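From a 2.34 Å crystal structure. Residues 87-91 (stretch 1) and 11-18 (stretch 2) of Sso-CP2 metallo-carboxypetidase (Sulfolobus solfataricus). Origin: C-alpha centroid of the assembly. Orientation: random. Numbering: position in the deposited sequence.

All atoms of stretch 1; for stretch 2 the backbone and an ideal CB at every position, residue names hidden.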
ATOM      1  N   PRO A  87      -5.516 -27.210  -4.265  1.00 45.92           N
ATOM      2  CA  PRO A  87      -4.054 -27.084  -4.296  1.00 52.11           C
ATOM      3  C   PRO A  87      -3.285 -28.328  -3.873  1.00 52.50           C
ATOM      4  O   PRO A  87      -2.161 -28.507  -4.340  1.00 47.84           O
ATOM      5  CB  PRO A  87      -3.785 -25.952  -3.305  1.00 53.15           C
ATOM      6  CG  PRO A  87      -4.987 -25.113  -3.375  1.00 43.23           C
ATOM      7  CD  PRO A  87      -6.137 -26.049  -3.601  1.00 46.56           C
ATOM      8  N   PHE A  88      -3.866 -29.163  -3.016  1.00 41.50           N
ATOM      9  CA  PHE A  88      -3.165 -30.345  -2.522  1.00 37.54           C
ATOM     10  C   PHE A  88      -3.874 -31.654  -2.869  1.00 29.33           C
ATOM     11  O   PHE A  88      -3.666 -32.678  -2.225  1.00 36.30           O
ATOM     12  CB  PHE A  88      -2.924 -30.210  -1.020  1.00 39.78           C
ATOM     13  CG  PHE A  88      -2.031 -29.057  -0.670  1.00 44.55           C
ATOM     14  CD1 PHE A  88      -0.658 -29.150  -0.853  1.00 39.90           C
ATOM     15  CD2 PHE A  88      -2.560 -27.872  -0.187  1.00 38.01           C
ATOM     16  CE1 PHE A  88       0.173 -28.088  -0.547  1.00 37.83           C
ATOM     17  CE2 PHE A  88      -1.735 -26.804   0.122  1.00 44.48           C
ATOM     18  CZ  PHE A  88      -0.365 -26.912  -0.059  1.00 37.13           C
ATOM     19  N   SER A  89      -4.691 -31.624  -3.915  1.00 35.61           N
ATOM     20  CA  SER A  89      -5.363 -32.829  -4.380  1.00 37.24           C
ATOM     21  C   SER A  89      -4.396 -33.760  -5.112  1.00 53.96           C
ATOM     22  O   SER A  89      -4.580 -34.977  -5.100  1.00 52.52           O
ATOM     23  CB  SER A  89      -6.532 -32.468  -5.300  1.00 51.87           C
ATOM     24  OG  SER A  89      -6.107 -31.658  -6.383  1.00 53.24           O
ATOM     25  N   ALA A  90      -3.362 -33.185  -5.729  1.00 50.31           N
ATOM     26  CA  ALA A  90      -2.434 -33.945  -6.571  1.00 40.75           C
ATOM     27  C   ALA A  90      -3.218 -34.721  -7.618  1.00 43.35           C
ATOM     28  O   ALA A  90      -2.983 -35.905  -7.848  1.00 41.69           O
ATOM     29  CB  ALA A  90      -1.579 -34.882  -5.734  1.00 35.94           C
ATOM     30  N   THR A  91      -4.173 -34.036  -8.232  1.00 54.59           N
ATOM     31  CA  THR A  91      -5.026 -34.630  -9.244  1.00 61.75           C
ATOM     32  C   THR A  91      -4.225 -34.942 -10.494  1.00 52.21           C
ATOM     33  O   THR A  91      -3.418 -34.127 -10.942  1.00 45.20           O
ATOM     34  CB  THR A  91      -6.170 -33.670  -9.615  1.00 64.14           C
ATOM     35  OG1 THR A  91      -7.031 -33.495  -8.483  1.00 65.33           O
ATOM     36  CG2 THR A  91      -6.983 -34.200 -10.795  1.00 51.45           C
ATOM     37  N   UNK A  11       3.102 -37.671  -1.206  1.00 42.83           N
ATOM     38  CA  UNK A  11       3.906 -36.557  -0.707  1.00 39.75           C
ATOM     39  C   UNK A  11       3.202 -35.234  -0.992  1.00 31.65           C
ATOM     40  O   UNK A  11       3.108 -34.357  -0.125  1.00 30.87           O
ATOM     41  CB  UNK A  11       5.299 -36.568  -1.340  1.00 39.75           C
ATOM     42  N   UNK A  12       2.706 -35.106  -2.218  1.00 27.03           N
ATOM     43  CA  UNK A  12       2.085 -33.872  -2.689  1.00 40.94           C
ATOM     44  C   UNK A  12       0.763 -33.558  -1.984  1.00 53.33           C
ATOM     45  O   UNK A  12       0.355 -32.400  -1.909  1.00 45.46           O
ATOM     46  CB  UNK A  12       1.850 -33.960  -4.198  1.00 40.94           C
ATOM     47  N   UNK A  13       0.091 -34.586  -1.476  1.00 34.90           N
ATOM     48  CA  UNK A  13      -1.194 -34.394  -0.818  1.00 49.12           C
ATOM     49  C   UNK A  13      -1.025 -33.792   0.570  1.00 46.41           C
ATOM     50  O   UNK A  13      -1.984 -33.291   1.153  1.00 52.87           O
ATOM     51  CB  UNK A  13      -1.945 -35.724  -0.724  1.00 49.12           C
ATOM     52  N   UNK A  14       0.193 -33.842   1.096  1.00 38.99           N
ATOM     53  CA  UNK A  14       0.467 -33.279   2.410  1.00 42.00           C
ATOM     54  C   UNK A  14       0.830 -31.805   2.293  1.00 38.68           C
ATOM     55  O   UNK A  14       1.859 -31.466   1.712  1.00 47.55           O
ATOM     56  CB  UNK A  14       1.592 -34.052   3.102  1.00 42.00           C
ATOM     57  N   UNK A  15      -0.020 -30.915   2.832  1.00 49.13           N
ATOM     58  CA  UNK A  15       0.376 -29.507   2.788  1.00 44.92           C
ATOM     59  C   UNK A  15       1.556 -29.235   3.710  1.00 40.13           C
ATOM     60  O   UNK A  15       1.795 -29.978   4.661  1.00 44.48           O
ATOM     61  CB  UNK A  15      -0.803 -28.610   3.171  1.00 44.92           C
ATOM     62  N   UNK A  16       2.296 -28.177   3.411  1.00 32.64           N
ATOM     63  CA  UNK A  16       3.510 -27.856   4.140  1.00 46.53           C
ATOM     64  C   UNK A  16       3.869 -26.418   3.831  1.00 42.94           C
ATOM     65  O   UNK A  16       4.979 -26.112   3.398  1.00 41.33           O
ATOM     66  CB  UNK A  16       4.654 -28.805   3.777  1.00 46.53           C
ATOM     67  N   UNK A  17       2.902 -25.536   4.038  1.00 44.85           N
ATOM     68  CA  UNK A  17       3.113 -24.119   3.818  1.00 45.40           C
ATOM     69  C   UNK A  17       3.925 -23.581   4.984  1.00 49.17           C
ATOM     70  O   UNK A  17       3.466 -23.578   6.121  1.00 45.56           O
ATOM     71  CB  UNK A  17       1.786 -23.371   3.670  1.00 45.40           C
ATOM     72  N   UNK A  18       5.152 -23.154   4.701  1.00 53.20           N
ATOM     73  CA  UNK A  18       6.046 -22.661   5.741  1.00 48.55           C
ATOM     74  C   UNK A  18       5.645 -21.259   6.189  1.00 60.35           C
ATOM     75  O   UNK A  18       5.947 -20.850   7.309  1.00 49.85           O
ATOM     76  CB  UNK A  18       7.493 -22.663   5.243  1.00 48.55           C
TER

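Position 11 has helical backbone angles, and its ideal CB has nothing of stretch 1 within 5.5 Å. The contact places no demand on it, and many residues would serve. It is Phe11, whose ring stays clear of stretch 1; its carbonyl O accepts a 3.2 Å hydrogen bond from the backbone N of position 14.

At position 12 the backbone is still helical and CA-to-CB runs sideways, but the ideal CB lies 3.9 Å from Ala90 CB. A methyl group offers neither charge nor hydrogen bond, so an apolar residue such as alanine, valine, leucine or methionine would suit. The residue is Leu12. Its CB packs on Ala90 CB at 3.9 Å, while its backbone O approaches the edge of the Phe88 ring, 3.6 Å from CD1, where the ring hydrogens carry a slight positive charge.

Position 13 lies where the backbones come closest, its CA 4.8 Å from that of Phe88. The ideal CB is 3.8 Å from Phe88 O and 5.2 Å from Ser89 O, with Ala90 CB 5.1 Å away. A flexible chain could pass along this surface, whether lysine, arginine, glutamine or methionine. Lys13 takes the place with an extended side chain: CG lies 4.1 Å from Ala90 CB and CE 3.6 Å from Ser89 O. The ammonium group makes no hydrogen bond to stretch 1. The backbone does more, since CA directs its hydrogen at Phe88 O (CA to O 3.3 Å), and a water donates to both Lys13 O (3.1 Å) and Phe88 O (2.8 Å).

At position 14 CA-to-CB points away, so stretch 1 selects little. Lys14 carries its side chain clear of the contact.

Position 15 has phi -69° and psi 156°, a conformation proline tolerates well, and its ideal CB is 3.7 Å from Phe88 CE2. Proline, valine or another compact aliphatic residue could cover the ring. Pro15 does so: its CB stands 3.7 Å from the centroid of the Phe88 ring, only 8° off the normal, a CH-pi contact over the face.

Position 16 points sideways with no atom of stretch 1 near its ideal CB, leaving the choice open. Ser16 hydrogen-bonds through OG elsewhere in the structure.

Position 17 also has a remote ideal CB, but a longer apolar side chain, such as leucine, isoleucine or methionine, could reach the tip of Phe88. Ile17 brings CG1 to 4.1 Å from Phe88 CZ.

Position 18 is out of reach, so stretch 1 sets no preference; Ser18 OG is hydrogen-bonded elsewhere.

Stretch 2 11-18: FLKKPSIS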
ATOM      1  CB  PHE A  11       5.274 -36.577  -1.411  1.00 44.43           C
ATOM      2  CG  PHE A  11       6.324 -35.677  -0.792  1.00 39.52           C
ATOM      3  CD1 PHE A  11       6.240 -35.258   0.526  1.00 31.43           C
ATOM      4  CD2 PHE A  11       7.416 -35.261  -1.551  1.00 38.32           C
ATOM      5  CE1 PHE A  11       7.221 -34.441   1.078  1.00 30.29           C
ATOM      6  CE2 PHE A  11       8.398 -34.448  -1.006  1.00 27.01           C
ATOM      7  CZ  PHE A  11       8.298 -34.035   0.308  1.00 42.41           C
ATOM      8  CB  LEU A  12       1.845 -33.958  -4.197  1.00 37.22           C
ATOM      9  CG  LEU A  12       3.070 -33.808  -5.109  1.00 38.41           C
ATOM     10  CD1 LEU A  12       2.698 -34.111  -6.553  1.00 26.92           C
ATOM     11  CD2 LEU A  12       3.654 -32.407  -5.005  1.00 45.53           C
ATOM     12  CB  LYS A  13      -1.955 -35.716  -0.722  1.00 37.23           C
ATOM     13  CG  LYS A  13      -2.647 -36.125  -2.008  1.00 33.95           C
ATOM     14  CD  LYS A  13      -3.190 -37.538  -1.898  1.00 44.43           C
ATOM     15  CE  LYS A  13      -4.108 -37.878  -3.059  1.00 67.94           C
ATOM     16  NZ  LYS A  13      -4.524 -39.309  -3.028  1.00 82.96           N
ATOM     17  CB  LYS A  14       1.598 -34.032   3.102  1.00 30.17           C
ATOM     18  CG  LYS A  14       1.359 -35.525   3.219  1.00 44.19           C
ATOM     19  CD  LYS A  14       2.098 -36.116   4.406  1.00 59.30           C
ATOM     20  CE  LYS A  14       1.941 -37.627   4.457  1.00 68.43           C
ATOM     21  NZ  LYS A  14       0.514 -38.052   4.405  1.00 76.94           N
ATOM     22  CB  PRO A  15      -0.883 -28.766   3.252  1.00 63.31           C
ATOM     23  CG  PRO A  15      -1.648 -29.758   4.035  1.00 57.35           C
ATOM     24  CD  PRO A  15      -1.357 -31.096   3.423  1.00 42.83           C
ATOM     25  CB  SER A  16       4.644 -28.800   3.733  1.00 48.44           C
ATOM     26  OG  SER A  16       4.694 -28.941   2.327  1.00 41.83           O
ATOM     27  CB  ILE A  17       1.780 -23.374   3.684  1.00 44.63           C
ATOM     28  CG1 ILE A  17       0.917 -24.043   2.607  1.00 53.83           C
ATOM     29  CG2 ILE A  17       2.026 -21.911   3.350  1.00 37.59           C
ATOM     30  CD1 ILE A  17      -0.486 -23.487   2.492  1.00 64.51           C
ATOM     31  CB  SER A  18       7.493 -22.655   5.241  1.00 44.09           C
ATOM     32  OG  SER A  18       7.593 -21.985   3.997  1.00 39.98           O
TER
HETATM   33  O   HOH W   1      -4.832 -33.846  -0.004  1.00 45.72           O
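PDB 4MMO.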